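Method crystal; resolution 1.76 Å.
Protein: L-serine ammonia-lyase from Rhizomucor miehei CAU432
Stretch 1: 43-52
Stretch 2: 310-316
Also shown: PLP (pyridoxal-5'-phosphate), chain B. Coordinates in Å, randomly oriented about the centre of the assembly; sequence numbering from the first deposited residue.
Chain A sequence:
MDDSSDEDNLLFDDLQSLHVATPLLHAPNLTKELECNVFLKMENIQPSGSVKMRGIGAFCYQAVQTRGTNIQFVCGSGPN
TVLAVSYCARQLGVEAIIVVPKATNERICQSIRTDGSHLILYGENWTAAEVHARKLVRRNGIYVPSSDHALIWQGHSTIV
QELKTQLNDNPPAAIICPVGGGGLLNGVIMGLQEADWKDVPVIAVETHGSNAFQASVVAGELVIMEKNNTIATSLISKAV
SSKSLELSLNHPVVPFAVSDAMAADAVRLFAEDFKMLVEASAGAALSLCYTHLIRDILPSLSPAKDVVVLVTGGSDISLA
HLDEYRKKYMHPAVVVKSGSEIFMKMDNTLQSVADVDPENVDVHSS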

ATOM      1  N   GLU A  43       0.212  -0.383   9.545  1.00 26.78           N
ATOM      2  CA  GLU A  43      -0.861  -1.079   8.807  1.00 28.37           C
ATOM      3  C   GLU A  43      -0.734  -2.613   8.689  1.00 27.18           C
ATOM      4  O   GLU A  43      -1.673  -3.299   8.231  1.00 25.97           O
ATOM      5  CB  GLU A  43      -1.036  -0.401   7.442  1.00 27.26           C
ATOM      6  CG  GLU A  43      -1.374   1.080   7.573  1.00 28.51           C
ATOM      7  CD  GLU A  43      -2.701   1.305   8.301  1.00 30.47           C
ATOM      8  OE1 GLU A  43      -3.737   0.803   7.816  1.00 30.22           O
ATOM      9  OE2 GLU A  43      -2.704   1.989   9.349  1.00 29.75           O
ATOM     10  N   ASN A  44       0.414  -3.166   9.096  1.00 27.95           N
ATOM     11  CA  ASN A  44       0.586  -4.621   9.124  1.00 30.29           C
ATOM     12  C   ASN A  44      -0.320  -5.275  10.153  1.00 30.11           C
ATOM     13  O   ASN A  44      -0.512  -6.489  10.135  1.00 33.26           O
ATOM     14  CB  ASN A  44       2.055  -5.000   9.380  1.00 31.69           C
ATOM     15  CG  ASN A  44       2.623  -4.342  10.637  1.00 35.46           C
ATOM     16  OD1 ASN A  44       2.364  -3.166  10.912  1.00 36.73           O
ATOM     17  ND2 ASN A  44       3.411  -5.095  11.397  1.00 34.76           N
ATOM     18  N   ILE A  45      -0.885  -4.458  11.040  1.00 29.55           N
ATOM     19  CA  ILE A  45      -1.795  -4.917  12.104  1.00 30.21           C
ATOM     20  C   ILE A  45      -3.257  -5.074  11.621  1.00 29.21           C
ATOM     21  O   ILE A  45      -4.097  -5.681  12.295  1.00 28.57           O
ATOM     22  CB  ILE A  45      -1.736  -3.956  13.330  1.00 32.91           C
ATOM     23  CG1 ILE A  45      -0.323  -3.932  13.924  1.00 38.01           C
ATOM     24  CG2 ILE A  45      -2.741  -4.353  14.420  1.00 38.50           C
ATOM     25  CD1 ILE A  45       0.184  -5.296  14.344  1.00 38.69           C
ATOM     26  N   GLN A  46      -3.558  -4.536  10.448  1.00 25.25           N
ATOM     27  CA  GLN A  46      -4.900  -4.677   9.866  1.00 25.03           C
ATOM     28  C   GLN A  46      -5.267  -6.137   9.676  1.00 25.10           C
ATOM     29  O   GLN A  46      -4.382  -6.965   9.386  1.00 25.73           O
ATOM     30  CB  GLN A  46      -4.958  -3.993   8.495  1.00 22.57           C
ATOM     31  CG  GLN A  46      -4.879  -2.479   8.530  1.00 24.04           C
ATOM     32  CD  GLN A  46      -6.097  -1.811   9.149  1.00 24.18           C
ATOM     33  OE1 GLN A  46      -7.077  -2.459   9.504  1.00 26.44           O
ATOM     34  NE2 GLN A  46      -6.030  -0.500   9.279  1.00 26.28           N
ATOM     35  N   PRO A  47      -6.567  -6.472   9.806  1.00 26.63           N
ATOM     36  CA  PRO A  47      -6.991  -7.779   9.345  1.00 26.91           C
ATOM     37  C   PRO A  47      -6.536  -7.956   7.907  1.00 27.06           C
ATOM     38  O   PRO A  47      -6.540  -7.000   7.119  1.00 28.91           O
ATOM     39  CB  PRO A  47      -8.522  -7.715   9.391  1.00 27.41           C
ATOM     40  CG  PRO A  47      -8.855  -6.607  10.311  1.00 27.66           C
ATOM     41  CD  PRO A  47      -7.679  -5.680  10.374  1.00 26.92           C
ATOM     42  N   SER A  48      -6.117  -9.166   7.596  1.00 24.94           N
ATOM     43  CA  SER A  48      -5.507  -9.534   6.291  1.00 26.00           C
ATOM     44  C   SER A  48      -4.029  -9.110   6.111  1.00 24.48           C
ATOM     45  O   SER A  48      -3.364  -9.612   5.209  1.00 26.62           O
ATOM     46  CB  SER A  48      -6.366  -9.182   5.061  1.00 25.44           C
ATOM     47  OG  SER A  48      -6.140  -7.835   4.621  1.00 25.18           O
ATOM     48  N   GLY A  49      -3.530  -8.185   6.936  1.00 24.95           N
ATOM     49  CA  GLY A  49      -2.081  -7.972   7.029  1.00 22.25           C
ATOM     50  C   GLY A  49      -1.525  -6.755   6.313  1.00 23.36           C
ATOM     51  O   GLY A  49      -0.292  -6.574   6.248  1.00 22.96           O
ATOM     52  N   SER A  50      -2.414  -5.925   5.776  1.00 20.88           N
ATOM     53  CA  SER A  50      -1.963  -4.712   5.067  1.00 19.55           C
ATOM     54  C   SER A  50      -2.964  -3.584   5.073  1.00 20.24           C
ATOM     55  O   SER A  50      -4.133  -3.769   5.440  1.00 20.27           O
ATOM     56  CB  SER A  50      -1.578  -5.064   3.630  1.00 20.09           C
ATOM     57  OG  SER A  50      -2.718  -5.011   2.785  1.00 20.46           O
ATOM     58  N   VAL A  51      -2.500  -2.412   4.623  1.00 19.12           N
ATOM     59  CA  VAL A  51      -3.323  -1.207   4.452  1.00 20.70           C
ATOM     60  C   VAL A  51      -4.543  -1.426   3.518  1.00 20.03           C
ATOM     61  O   VAL A  51      -5.522  -0.696   3.627  1.00 19.42           O
ATOM     62  CB  VAL A  51      -2.456  -0.008   3.937  1.00 20.48           C
ATOM     63  CG1 VAL A  51      -2.025  -0.206   2.475  1.00 21.26           C
ATOM     64  CG2 VAL A  51      -3.164   1.325   4.142  1.00 21.99           C
ATOM     65  N   LYS A  52      -4.479  -2.432   2.636  1.00 20.32           N
ATOM     66  CA  LYS A  52      -5.592  -2.730   1.727  1.00 21.44           C
ATOM     67  C   LYS A  52      -6.897  -2.907   2.458  1.00 23.03           C
ATOM     68  O   LYS A  52      -7.965  -2.602   1.913  1.00 23.45           O
ATOM     69  CB  LYS A  52      -5.328  -3.952   0.821  1.00 21.93           C
ATOM     70  CG  LYS A  52      -4.193  -3.756  -0.184  1.00 22.88           C
ATOM     71  CD  LYS A  52      -4.618  -2.668  -1.177  1.00 23.21           C
ATOM     72  CE  LYS A  52      -3.771  -2.703  -2.430  1.00 24.85           C
ATOM     73  NZ  LYS A  52      -2.328  -2.685  -2.071  1.00 24.91           N
ATOM     74  N   LEU A 310       4.171   5.602   6.503  1.00 24.61           N
ATOM     75  CA  LEU A 310       3.073   4.633   6.433  1.00 24.84           C
ATOM     76  C   LEU A 310       3.643   3.265   6.172  1.00 25.24           C
ATOM     77  O   LEU A 310       4.148   2.991   5.075  1.00 26.87           O
ATOM     78  CB  LEU A 310       2.035   5.010   5.365  1.00 22.75           C
ATOM     79  CG  LEU A 310       1.482   6.433   5.370  1.00 24.42           C
ATOM     80  CD1 LEU A 310       0.432   6.577   4.268  1.00 24.60           C
ATOM     81  CD2 LEU A 310       0.893   6.821   6.726  1.00 24.61           C
ATOM     82  N   VAL A 311       3.588   2.409   7.192  1.00 25.30           N
ATOM     83  CA  VAL A 311       4.174   1.095   7.089  1.00 25.25           C
ATOM     84  C   VAL A 311       3.067   0.162   6.640  1.00 25.19           C
ATOM     85  O   VAL A 311       2.259  -0.323   7.442  1.00 24.97           O
ATOM     86  CB  VAL A 311       4.807   0.633   8.413  1.00 24.58           C
ATOM     87  CG1 VAL A 311       5.323  -0.813   8.283  1.00 24.93           C
ATOM     88  CG2 VAL A 311       5.941   1.577   8.794  1.00 24.68           C
ATOM     89  N   THR A 312       3.029  -0.058   5.334  1.00 23.81           N
ATOM     90  CA  THR A 312       1.837  -0.623   4.706  1.00 23.98           C
ATOM     91  C   THR A 312       1.630  -2.115   4.951  1.00 24.14           C
ATOM     92  O   THR A 312       0.522  -2.616   4.751  1.00 23.22           O
ATOM     93  CB  THR A 312       1.757  -0.259   3.220  1.00 24.80           C
ATOM     94  OG1 THR A 312       3.010  -0.570   2.581  1.00 23.90           O
ATOM     95  CG2 THR A 312       1.470   1.225   3.092  1.00 25.71           C
ATOM     96  N   GLY A 313       2.690  -2.808   5.371  1.00 22.61           N
ATOM     97  CA  GLY A 313       2.583  -4.191   5.811  1.00 22.10           C
ATOM     98  C   GLY A 313       2.791  -5.091   4.611  1.00 24.71           C
ATOM     99  O   GLY A 313       3.822  -4.991   3.910  1.00 25.03           O
ATOM    100  N   GLY A 314       1.815  -5.952   4.361  1.00 24.49           N
ATOM    101  CA  GLY A 314       1.845  -6.830   3.198  1.00 24.62           C
ATOM    102  C   GLY A 314       2.236  -8.269   3.503  1.00 24.96           C
ATOM    103  O   GLY A 314       3.022  -8.538   4.410  1.00 24.61           O
ATOM    104  N   SER A 315       1.713  -9.193   2.710  1.00 24.27           N
ATOM    105  CA  SER A 315       1.949 -10.623   2.965  1.00 24.60           C
ATOM    106  C   SER A 315       2.906 -11.264   1.973  1.00 25.16           C
ATOM    107  O   SER A 315       3.187 -12.445   2.124  1.00 25.29           O
ATOM    108  CB  SER A 315       0.631 -11.418   2.991  1.00 26.90           C
ATOM    109  OG  SER A 315      -0.240 -10.961   4.033  1.00 28.33           O
ATOM    110  N   ASP A 316       3.388 -10.515   0.976  1.00 23.58           N
ATOM    111  CA  ASP A 316       4.328 -11.070  -0.003  1.00 27.80           C
ATOM    112  C   ASP A 316       5.743 -10.936   0.543  1.00 26.65           C
ATOM    113  O   ASP A 316       6.573 -10.214   0.003  1.00 27.27           O
ATOM    114  CB  ASP A 316       4.216 -10.381  -1.377  1.00 29.80           C
ATOM    115  CG  ASP A 316       4.883 -11.193  -2.494  1.00 35.06           C
ATOM    116  OD1 ASP A 316       5.069 -12.424  -2.307  1.00 36.86           O
ATOM    117  OD2 ASP A 316       5.233 -10.602  -3.552  1.00 35.68           O
TER
HETATM  118  N1  PLP B 401       2.175  -1.144   0.067  1.00 26.72           N
HETATM  119  C2  PLP B 401       1.478  -2.288   0.191  1.00 26.55           C
HETATM  120  C2A PLP B 401       1.974  -3.439   1.032  1.00 26.39           C
HETATM  121  C3  PLP B 401       0.207  -2.425  -0.524  1.00 26.84           C
HETATM  122  O3  PLP B 401      -0.528  -3.576  -0.414  1.00 28.00           O
HETATM  123  C4  PLP B 401      -0.244  -1.265  -1.321  1.00 27.32           C
HETATM  124  C4A PLP B 401      -1.530  -1.333  -2.033  1.00 27.96           C
HETATM  125  C5  PLP B 401       0.608  -0.050  -1.389  1.00 28.88           C
HETATM  126  C6  PLP B 401       1.801  -0.066  -0.660  1.00 27.81           C
HETATM  127  C5A PLP B 401       0.213   1.185  -2.203  1.00 29.08           C
HETATM  128  O4P PLP B 401      -0.705   0.787  -3.213  1.00 29.63           O
HETATM  129  P   PLP B 401      -1.560   1.731  -4.215  1.00 24.57           P
HETATM  130  O1P PLP B 401      -2.824   2.114  -3.527  1.00 26.22           O
HETATM  131  O2P PLP B 401      -0.683   2.919  -4.652  1.00 25.29           O
HETATM  132  O3P PLP B 401      -1.743   0.756  -5.324  1.00 26.21           O
HETATM  133  O   HOH W   1      -1.441  -8.679   3.472  1.00 24.90           O

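Backbone atoms, not side chains, carry the direct hydrogen bonding in this contact, and glycines make that closeness possible: the chain at Gly 313 lies so near Asn 44 (CA to CA 3.9 Å) that there is no room between them for even a methyl group. An ideal CB on Gly 313 would fall 2.6 Å from Gly 49 O and 2.7 Å from Asn 44 CA, both clashes, and the residue's positive phi of 90° favours glycine independently.

Three hydrogen bonds, all between main-chain atoms, join the stretches. Glu 43 N, at the start of a short 3-10 segment, donates to Val 311 O at 2.9 Å; the angle at hydrogen, 130°, is well short of straight. Further along, Ser 50 and Gly 313 form a single beta bridge, with their CA atoms 4.6 Å apart. It is made by the residues flanking them: Gly 314 N donates to Gly 49 O at 2.9 Å and 165°, and Val 51 N donates to Thr 312 O at 3.0 Å and 154°. The extended backbone of Ser 50 (-153/170) also brings its CA to 3.3 Å from Thr 312 O, a CA-H...O contact that supplements the N-H donor on the same carbonyl.

Alongside these hydrogen bonds the side chains add modest apolar packing. Val 51 points toward the second stretch, and its CG1 meets Thr 312 CG2 at 3.8 Å, methyl against methyl. Asn 44 CB rests 3.7 Å from Gly 313 CA, against the bare surface that the glycine leaves. Glu 43 starts toward the other stretch, with CB 3.8 Å from Thr 312 O, but three successive torsions near -60° lead its carboxylate away. There Glu 43 OE1 accepts from Gln 46 NE2 at 3.0 Å, a bond within the first stretch. In all, the contact buries 338 Å², both sides summed.

At the Ser 315 end, a water links the two stretches. Ser 48 O and Ser 315 OG are 3.6 Å apart, and water 1 bridges them, donating to Ser 48 O at 2.8 Å and lying 2.6 Å from Ser 315 OG in a hydrogen bond of undecided direction. Gly 49 belongs to the same corner: an ideal CB would sit 3.2 Å from Ser 315 OG, and its backbone angles (103/6) already call for glycine.

The joined loops also frame the cofactor. Ser 50 OG accepts from Lys 52 N at 3.1 Å, capping the turn that leads into a helix, and Lys 52 NZ is covalently attached to PLP C4A at 1.6 Å, with a weak hydrogen bond to PLP O3 at 2.6 Å. From the second stretch, Thr 312 OG1 comes within 2.7 Å of PLP N1. Gly 314 lies beside the ring's methyl group, where an ideal CB would be crowded by PLP C2A at 3.1 Å.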